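Local coordinates for protein MEM-A1 (Soil metagenome, PDB 6E0S) that is a subclass B3 metallo-beta-lactamase with bound zinc, and so probably hydrolyses the beta-lactam ring of antibiotics, at residues T110-G124 with P137-A149. Numbering follows the deposited sequence. Where two conformers were deposited one is given.
Sequences TVLASVQGEKVLRSG and PPMTPVANTRAVA
Strands 110-114 and 145-148 pair in parallel, their short axes 34° apart, with Val111 N to Asn144 O (3.0 Å, N-H...O angle 168°), Arg146 N to Val111 O (2.8 Å) and Val148 N to Ala113 O (2.7 Å) as the main hydrogen bonds. Helix 115-123 completes a beta-alpha-beta unit. On the Leu112 face, Leu112 CD2 sits 3.5 Å above the centre of the Arg146 guanidinium plane; with a bend at chi3 (50°), the Arg146 chain runs alongside Leu112 and presents that face to CD2. On the Val111 face, Val142 CG1 meets Val111 CG2 (3.8 Å), the side chains crossing at about a right angle. Val142 N donates to Leu121 O (3.0 Å). Beyond the helix, Gly124 O accepts from Met139 N on an in-plane lone pair (2.8 Å), while Met139 CE touches Val120 CG1 (3.9 Å) and Leu121 CD2. Two waters lie in plane at the Arg122 guanidinium edge: one accepts from NH2 and from Thr145 N, the other accepts from NE and donates to Val142 O. In one of two Glu118 conformers, OE2 may also pair with Arg122 NE, by charge only, from well outside that plane. Direct backbone bonds thus join strands and helix end, whereas water links the exposed Arg122 guanidinium to segment 137-149.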
ATOM      1  N   THR A 110       7.338  -8.329 -12.768  1.00 17.49           N
ATOM      2  CA  THR A 110       8.078  -7.079 -12.679  1.00 17.96           C
ATOM      3  C   THR A 110       7.505  -6.291 -11.521  1.00 15.80           C
ATOM      4  O   THR A 110       6.296  -6.366 -11.258  1.00 16.53           O
ATOM      5  CB  THR A 110       7.965  -6.291 -13.986  1.00 18.98           C
ATOM      6  OG1 THR A 110       8.703  -6.967 -15.007  1.00 20.58           O
ATOM      7  CG2 THR A 110       8.532  -4.869 -13.857  1.00 19.13           C
ATOM      8  N   VAL A 111       8.381  -5.586 -10.797  1.00 14.69           N
ATOM      9  CA  VAL A 111       8.016  -4.865  -9.573  1.00 15.19           C
ATOM     10  C   VAL A 111       8.024  -3.371  -9.868  1.00 16.15           C
ATOM     11  O   VAL A 111       9.008  -2.848 -10.401  1.00 15.58           O
ATOM     12  CB  VAL A 111       8.963  -5.218  -8.410  1.00 15.70           C
ATOM     13  CG1 VAL A 111       8.771  -4.277  -7.220  1.00 14.90           C
ATOM     14  CG2 VAL A 111       8.720  -6.653  -7.989  1.00 17.93           C
ATOM     15  N   LEU A 112       6.928  -2.691  -9.515  1.00 15.68           N
ATOM     16  CA  LEU A 112       6.732  -1.287  -9.836  1.00 15.56           C
ATOM     17  C   LEU A 112       6.688  -0.449  -8.565  1.00 17.09           C
ATOM     18  O   LEU A 112       6.032  -0.818  -7.579  1.00 19.03           O
ATOM     19  CB  LEU A 112       5.432  -1.116 -10.641  1.00 16.08           C
ATOM     20  CG  LEU A 112       5.297  -1.885 -11.948  1.00 18.65           C
ATOM     21  CD1 LEU A 112       4.003  -1.488 -12.640  1.00 18.44           C
ATOM     22  CD2 LEU A 112       6.468  -1.615 -12.866  1.00 21.17           C
ATOM     23  N   ALA A 113       7.290   0.735  -8.641  1.00 17.67           N
ATOM     24  CA  ALA A 113       7.351   1.664  -7.522  1.00 15.78           C
ATOM     25  C   ALA A 113       7.613   3.067  -8.061  1.00 16.19           C
ATOM     26  O   ALA A 113       7.991   3.256  -9.222  1.00 18.15           O
ATOM     27  CB  ALA A 113       8.466   1.267  -6.518  1.00 14.65           C
ATOM     28  N   SER A 114       7.446   4.055  -7.183  1.00 16.58           N
ATOM     29  CA  SER A 114       7.896   5.400  -7.510  1.00 17.12           C
ATOM     30  C   SER A 114       9.402   5.432  -7.766  1.00 17.83           C
ATOM     31  O   SER A 114      10.153   4.505  -7.434  1.00 18.74           O
ATOM     32  CB  SER A 114       7.587   6.368  -6.366  1.00 17.65           C
ATOM     33  OG  SER A 114       8.289   5.939  -5.206  1.00 17.55           O
ATOM     34  N   VAL A 115       9.866   6.557  -8.318  1.00 19.34           N
ATOM     35  CA  VAL A 115      11.299   6.699  -8.556  1.00 21.57           C
ATOM     36  C   VAL A 115      12.080   6.541  -7.254  1.00 22.54           C
ATOM     37  O   VAL A 115      13.072   5.803  -7.185  1.00 22.30           O
ATOM     38  CB  VAL A 115      11.590   8.049  -9.232  1.00 24.37           C
ATOM     39  CG1 VAL A 115      13.082   8.272  -9.372  1.00 24.73           C
ATOM     40  CG2 VAL A 115      10.919   8.087 -10.587  1.00 25.61           C
ATOM     41  N   GLN A 116      11.634   7.205  -6.190  1.00 20.77           N
ATOM     42  CA  GLN A 116      12.361   7.087  -4.929  1.00 22.04           C
ATOM     43  C   GLN A 116      12.208   5.697  -4.323  1.00 21.84           C
ATOM     44  O   GLN A 116      13.170   5.141  -3.774  1.00 22.83           O
ATOM     45  CB  GLN A 116      11.878   8.154  -3.936  1.00 24.12           C
ATOM     46  CG  GLN A 116      12.373   9.578  -4.281  1.00 28.26           C
ATOM     47  CD  GLN A 116      13.890   9.660  -4.323  1.00 34.49           C
ATOM     48  OE1 GLN A 116      14.466  10.161  -5.291  1.00 38.85           O
ATOM     49  NE2 GLN A 116      14.546   9.134  -3.290  1.00 36.06           N
ATOM     50  N   GLY A 117      11.003   5.141  -4.369  1.00 19.70           N
ATOM     51  CA  GLY A 117      10.793   3.815  -3.805  1.00 18.81           C
ATOM     52  C   GLY A 117      11.575   2.743  -4.538  1.00 20.02           C
ATOM     53  O   GLY A 117      12.121   1.817  -3.917  1.00 19.16           O
ATOM     54  N   GLU A 118      11.644   2.861  -5.868  1.00 20.08           N
ATOM     55  CA  GLU A 118      12.348   1.876  -6.677  0.56 21.48           C
ATOM     56  C   GLU A 118      13.806   1.755  -6.255  1.00 23.12           C
ATOM     57  O   GLU A 118      14.372   0.661  -6.287  1.00 24.20           O
ATOM     58  CB  GLU A 118      12.238   2.242  -8.164  0.56 22.27           C
ATOM     59  CG  GLU A 118      12.621   1.096  -9.104  0.56 23.23           C
ATOM     60  CD  GLU A 118      14.104   1.049  -9.401  0.56 23.90           C
ATOM     61  OE1 GLU A 118      14.789   2.054  -9.136  0.56 24.06           O
ATOM     62  OE2 GLU A 118      14.598   0.003  -9.886  0.56 24.68           O
ATOM     63  N   LYS A 119      14.425   2.877  -5.858  1.00 23.11           N
ATOM     64  CA  LYS A 119      15.841   2.848  -5.491  1.00 26.56           C
ATOM     65  C   LYS A 119      16.072   1.979  -4.274  1.00 23.16           C
ATOM     66  O   LYS A 119      17.033   1.200  -4.236  1.00 22.21           O
ATOM     67  CB  LYS A 119      16.357   4.255  -5.219  1.00 31.12           C
ATOM     68  CG  LYS A 119      16.523   5.069  -6.469  1.00 35.74           C
ATOM     69  CD  LYS A 119      17.174   6.399  -6.172  1.00 40.22           C
ATOM     70  CE  LYS A 119      16.190   7.348  -5.528  1.00 43.74           C
ATOM     71  NZ  LYS A 119      16.403   8.746  -6.036  1.00 47.58           N
ATOM     72  N   VAL A 120      15.204   2.105  -3.272  1.00 20.28           N
ATOM     73  CA  VAL A 120      15.310   1.270  -2.078  1.00 20.07           C
ATOM     74  C   VAL A 120      14.997  -0.182  -2.400  1.00 19.84           C
ATOM     75  O   VAL A 120      15.641  -1.098  -1.874  1.00 19.14           O
ATOM     76  CB  VAL A 120      14.388   1.802  -0.966  1.00 18.98           C
ATOM     77  CG1 VAL A 120      14.360   0.831   0.246  1.00 17.99           C
ATOM     78  CG2 VAL A 120      14.875   3.156  -0.520  1.00 18.57           C
ATOM     79  N   LEU A 121      13.967  -0.431  -3.210  1.00 17.82           N
ATOM     80  CA  LEU A 121      13.640  -1.821  -3.503  1.00 17.52           C
ATOM     81  C   LEU A 121      14.800  -2.509  -4.193  1.00 18.57           C
ATOM     82  O   LEU A 121      15.109  -3.671  -3.907  1.00 18.64           O
ATOM     83  CB  LEU A 121      12.380  -1.912  -4.372  1.00 17.79           C
ATOM     84  CG  LEU A 121      11.104  -1.357  -3.736  1.00 19.14           C
ATOM     85  CD1 LEU A 121       9.889  -1.749  -4.542  1.00 20.05           C
ATOM     86  CD2 LEU A 121      10.959  -1.801  -2.280  1.00 19.46           C
ATOM     87  N   ARG A 122      15.445  -1.818  -5.123  1.00 20.60           N
ATOM     88  CA  ARG A 122      16.520  -2.443  -5.887  1.00 25.72           C
ATOM     89  C   ARG A 122      17.718  -2.786  -5.005  1.00 24.97           C
ATOM     90  O   ARG A 122      18.370  -3.823  -5.203  1.00 24.36           O
ATOM     91  CB  ARG A 122      16.930  -1.496  -7.011  1.00 33.83           C
ATOM     92  CG  ARG A 122      17.463  -2.159  -8.238  1.00 42.59           C
ATOM     93  CD  ARG A 122      17.633  -1.131  -9.329  1.00 47.73           C
ATOM     94  NE  ARG A 122      17.378  -1.677 -10.651  1.00 53.82           N
ATOM     95  CZ  ARG A 122      17.741  -1.069 -11.774  1.00 61.34           C
ATOM     96  NH1 ARG A 122      18.374   0.097 -11.713  1.00 64.04           N
ATOM     97  NH2 ARG A 122      17.475  -1.621 -12.955  1.00 65.89           N
ATOM     98  N   SER A 123      18.051  -1.914  -4.047  1.00 25.60           N
ATOM     99  CA  SER A 123      19.204  -2.144  -3.183  1.00 24.45           C
ATOM    100  C   SER A 123      18.861  -2.881  -1.893  1.00 23.08           C
ATOM    101  O   SER A 123      19.762  -3.471  -1.269  1.00 23.74           O
ATOM    102  CB  SER A 123      19.874  -0.824  -2.809  1.00 25.37           C
ATOM    103  OG  SER A 123      19.046  -0.105  -1.902  1.00 23.94           O
ATOM    104  N   GLY A 124      17.599  -2.862  -1.475  1.00 21.08           N
ATOM    105  CA  GLY A 124      17.250  -3.367  -0.165  1.00 22.03           C
ATOM    106  C   GLY A 124      17.620  -2.447   0.981  1.00 22.44           C
ATOM    107  O   GLY A 124      17.338  -2.786   2.138  1.00 22.69           O
ATOM    108  N   PRO A 137      15.084  -2.237   9.055  1.00 23.89           N
ATOM    109  CA  PRO A 137      15.910  -3.377   8.654  1.00 24.87           C
ATOM    110  C   PRO A 137      16.177  -3.350   7.166  1.00 22.13           C
ATOM    111  O   PRO A 137      15.373  -2.810   6.384  1.00 21.19           O
ATOM    112  CB  PRO A 137      15.034  -4.592   9.035  1.00 25.76           C
ATOM    113  CG  PRO A 137      14.005  -4.077   9.925  1.00 26.97           C
ATOM    114  CD  PRO A 137      13.763  -2.649   9.538  1.00 24.21           C
ATOM    115  N   PRO A 138      17.260  -3.963   6.715  1.00 22.30           N
ATOM    116  CA  PRO A 138      17.459  -4.120   5.269  1.00 21.12           C
ATOM    117  C   PRO A 138      16.479  -5.137   4.717  1.00 20.62           C
ATOM    118  O   PRO A 138      15.933  -5.974   5.451  1.00 21.92           O
ATOM    119  CB  PRO A 138      18.900  -4.625   5.156  1.00 23.34           C
ATOM    120  CG  PRO A 138      19.135  -5.348   6.484  1.00 25.56           C
ATOM    121  CD  PRO A 138      18.333  -4.583   7.507  1.00 24.13           C
ATOM    122  N   MET A 139      16.265  -5.061   3.404  1.00 20.04           N
ATOM    123  CA  MET A 139      15.487  -6.062   2.695  1.00 19.77           C
ATOM    124  C   MET A 139      16.367  -6.755   1.662  1.00 20.71           C
ATOM    125  O   MET A 139      17.421  -6.241   1.281  1.00 21.00           O
ATOM    126  CB  MET A 139      14.272  -5.429   2.003  1.00 18.53           C
ATOM    127  CG  MET A 139      13.277  -4.774   2.972  1.00 17.89           C
ATOM    128  SD  MET A 139      11.897  -3.962   2.113  1.00 18.81           S
ATOM    129  CE  MET A 139      12.765  -2.624   1.254  1.00 16.47           C
ATOM    130  N   THR A 140      15.922  -7.931   1.217  1.00 20.78           N
ATOM    131  CA  THR A 140      16.586  -8.611   0.107  1.00 22.71           C
ATOM    132  C   THR A 140      16.422  -7.784  -1.165  1.00 20.84           C
ATOM    133  O   THR A 140      15.304  -7.401  -1.500  1.00 19.80           O
ATOM    134  CB  THR A 140      16.002 -10.001  -0.134  1.00 24.46           C
ATOM    135  OG1 THR A 140      16.156 -10.785   1.044  1.00 24.49           O
ATOM    136  CG2 THR A 140      16.764 -10.698  -1.279  1.00 25.75           C
ATOM    137  N   PRO A 141      17.501  -7.489  -1.886  1.00 23.32           N
ATOM    138  CA  PRO A 141      17.372  -6.713  -3.129  1.00 23.91           C
ATOM    139  C   PRO A 141      16.383  -7.356  -4.084  1.00 24.72           C
ATOM    140  O   PRO A 141      16.270  -8.577  -4.154  1.00 24.96           O
ATOM    141  CB  PRO A 141      18.787  -6.728  -3.702  1.00 25.26           C
ATOM    142  CG  PRO A 141      19.668  -6.924  -2.505  1.00 25.43           C
ATOM    143  CD  PRO A 141      18.901  -7.844  -1.599  1.00 25.49           C
ATOM    144  N   VAL A 142      15.663  -6.505  -4.819  1.00 23.40           N
ATOM    145  CA  VAL A 142      14.625  -6.924  -5.761  1.00 24.16           C
ATOM    146  C   VAL A 142      15.110  -6.584  -7.156  1.00 24.80           C
ATOM    147  O   VAL A 142      15.525  -5.448  -7.409  1.00 23.53           O
ATOM    148  CB  VAL A 142      13.280  -6.236  -5.474  1.00 23.56           C
ATOM    149  CG1 VAL A 142      12.264  -6.558  -6.611  1.00 23.71           C
ATOM    150  CG2 VAL A 142      12.721  -6.681  -4.129  1.00 23.93           C
ATOM    151  N   ALA A 143      15.067  -7.568  -8.054  1.00 27.13           N
ATOM    152  CA  ALA A 143      15.451  -7.371  -9.439  1.00 29.20           C
ATOM    153  C   ALA A 143      14.205  -7.072 -10.269  1.00 26.50           C
ATOM    154  O   ALA A 143      13.089  -7.103  -9.762  1.00 26.97           O
ATOM    155  CB  ALA A 143      16.181  -8.604  -9.963  1.00 32.54           C
ATOM    156  N   ASN A 144      14.394  -6.807 -11.566  1.00 26.70           N
ATOM    157  CA  ASN A 144      13.279  -6.624 -12.503  1.00 25.27           C
ATOM    158  C   ASN A 144      12.300  -5.557 -11.999  1.00 22.84           C
ATOM    159  O   ASN A 144      11.078  -5.741 -11.990  1.00 20.97           O
ATOM    160  CB  ASN A 144      12.561  -7.955 -12.767  1.00 27.14           C
ATOM    161  CG  ASN A 144      13.426  -8.975 -13.531  1.00 31.96           C
ATOM    162  OD1 ASN A 144      14.476  -8.651 -14.127  1.00 34.84           O
ATOM    163  ND2 ASN A 144      12.966 -10.225 -13.542  1.00 31.99           N
ATOM    164  N   THR A 145      12.839  -4.413 -11.582  1.00 23.90           N
ATOM    165  CA  THR A 145      11.987  -3.313 -11.142  1.00 23.10           C
ATOM    166  C   THR A 145      11.803  -2.303 -12.270  1.00 22.93           C
ATOM    167  O   THR A 145      12.531  -2.298 -13.263  1.00 24.36           O
ATOM    168  CB  THR A 145      12.555  -2.596  -9.905  1.00 23.94           C
ATOM    169  OG1 THR A 145      13.846  -2.048 -10.221  1.00 25.19           O
ATOM    170  CG2 THR A 145      12.703  -3.549  -8.732  1.00 25.24           C
ATOM    171  N   ARG A 146      10.807  -1.439 -12.103  1.00 22.84           N
ATOM    172  CA  ARG A 146      10.596  -0.341 -13.038  1.00 23.27           C
ATOM    173  C   ARG A 146       9.959   0.799 -12.257  1.00 22.02           C
ATOM    174  O   ARG A 146       9.030   0.561 -11.490  1.00 20.20           O
ATOM    175  CB  ARG A 146       9.688  -0.752 -14.199  1.00 24.43           C
ATOM    176  CG  ARG A 146       9.266   0.401 -15.086  1.00 27.51           C
ATOM    177  CD  ARG A 146       8.819  -0.062 -16.490  1.00 31.28           C
ATOM    178  NE  ARG A 146       7.836  -1.145 -16.453  1.00 32.53           N
ATOM    179  CZ  ARG A 146       6.519  -0.961 -16.360  1.00 34.04           C
ATOM    180  NH1 ARG A 146       6.014   0.259 -16.288  1.00 33.24           N
ATOM    181  NH2 ARG A 146       5.700  -2.006 -16.341  1.00 35.88           N
ATOM    182  N   ALA A 147      10.451   2.018 -12.442  1.00 22.09           N
ATOM    183  CA  ALA A 147       9.853   3.153 -11.746  1.00 21.00           C
ATOM    184  C   ALA A 147       8.621   3.601 -12.507  1.00 20.86           C
ATOM    185  O   ALA A 147       8.600   3.554 -13.745  1.00 21.11           O
ATOM    186  CB  ALA A 147      10.838   4.320 -11.650  1.00 21.92           C
ATOM    187  N   VAL A 148       7.597   4.041 -11.776  1.00 18.94           N
ATOM    188  CA  VAL A 148       6.435   4.683 -12.385  1.00 20.55           C
ATOM    189  C   VAL A 148       6.408   6.140 -11.958  1.00 21.09           C
ATOM    190  O   VAL A 148       6.844   6.498 -10.851  1.00 20.58           O
ATOM    191  CB  VAL A 148       5.113   3.987 -12.009  1.00 19.09           C
ATOM    192  CG1 VAL A 148       5.120   2.496 -12.478  1.00 20.24           C
ATOM    193  CG2 VAL A 148       4.851   4.065 -10.511  1.00 18.48           C
ATOM    194  N   ALA A 149       5.889   6.982 -12.846  1.00 21.12           N
ATOM    195  CA  ALA A 149       5.710   8.403 -12.595  1.00 21.75           C
ATOM    196  C   ALA A 149       4.378   8.647 -11.899  1.00 20.91           C
ATOM    197  O   ALA A 149       3.472   7.817 -11.923  1.00 18.70           O
ATOM    198  CB  ALA A 149       5.775   9.202 -13.913  1.00 22.79           C
TER
HETATM  199  O   HOH W   1      14.516  -4.615  -1.351  1.00 19.38           O
HETATM  200  O   HOH W   2      18.470  -5.348  -7.435  1.00 33.86           O
HETATM  201  O   HOH W   3      15.747  -3.750 -12.453  1.00 42.90           O
HETATM  202  O   HOH W   4      15.741  -4.199  -9.988  1.00 53.29           O
HETATM  203  O   HOH W   5      20.021  -4.913   1.305  1.00 22.54           O
HETATM  204  O   HOH W   6      15.336  -1.551   3.688  1.00 21.56           O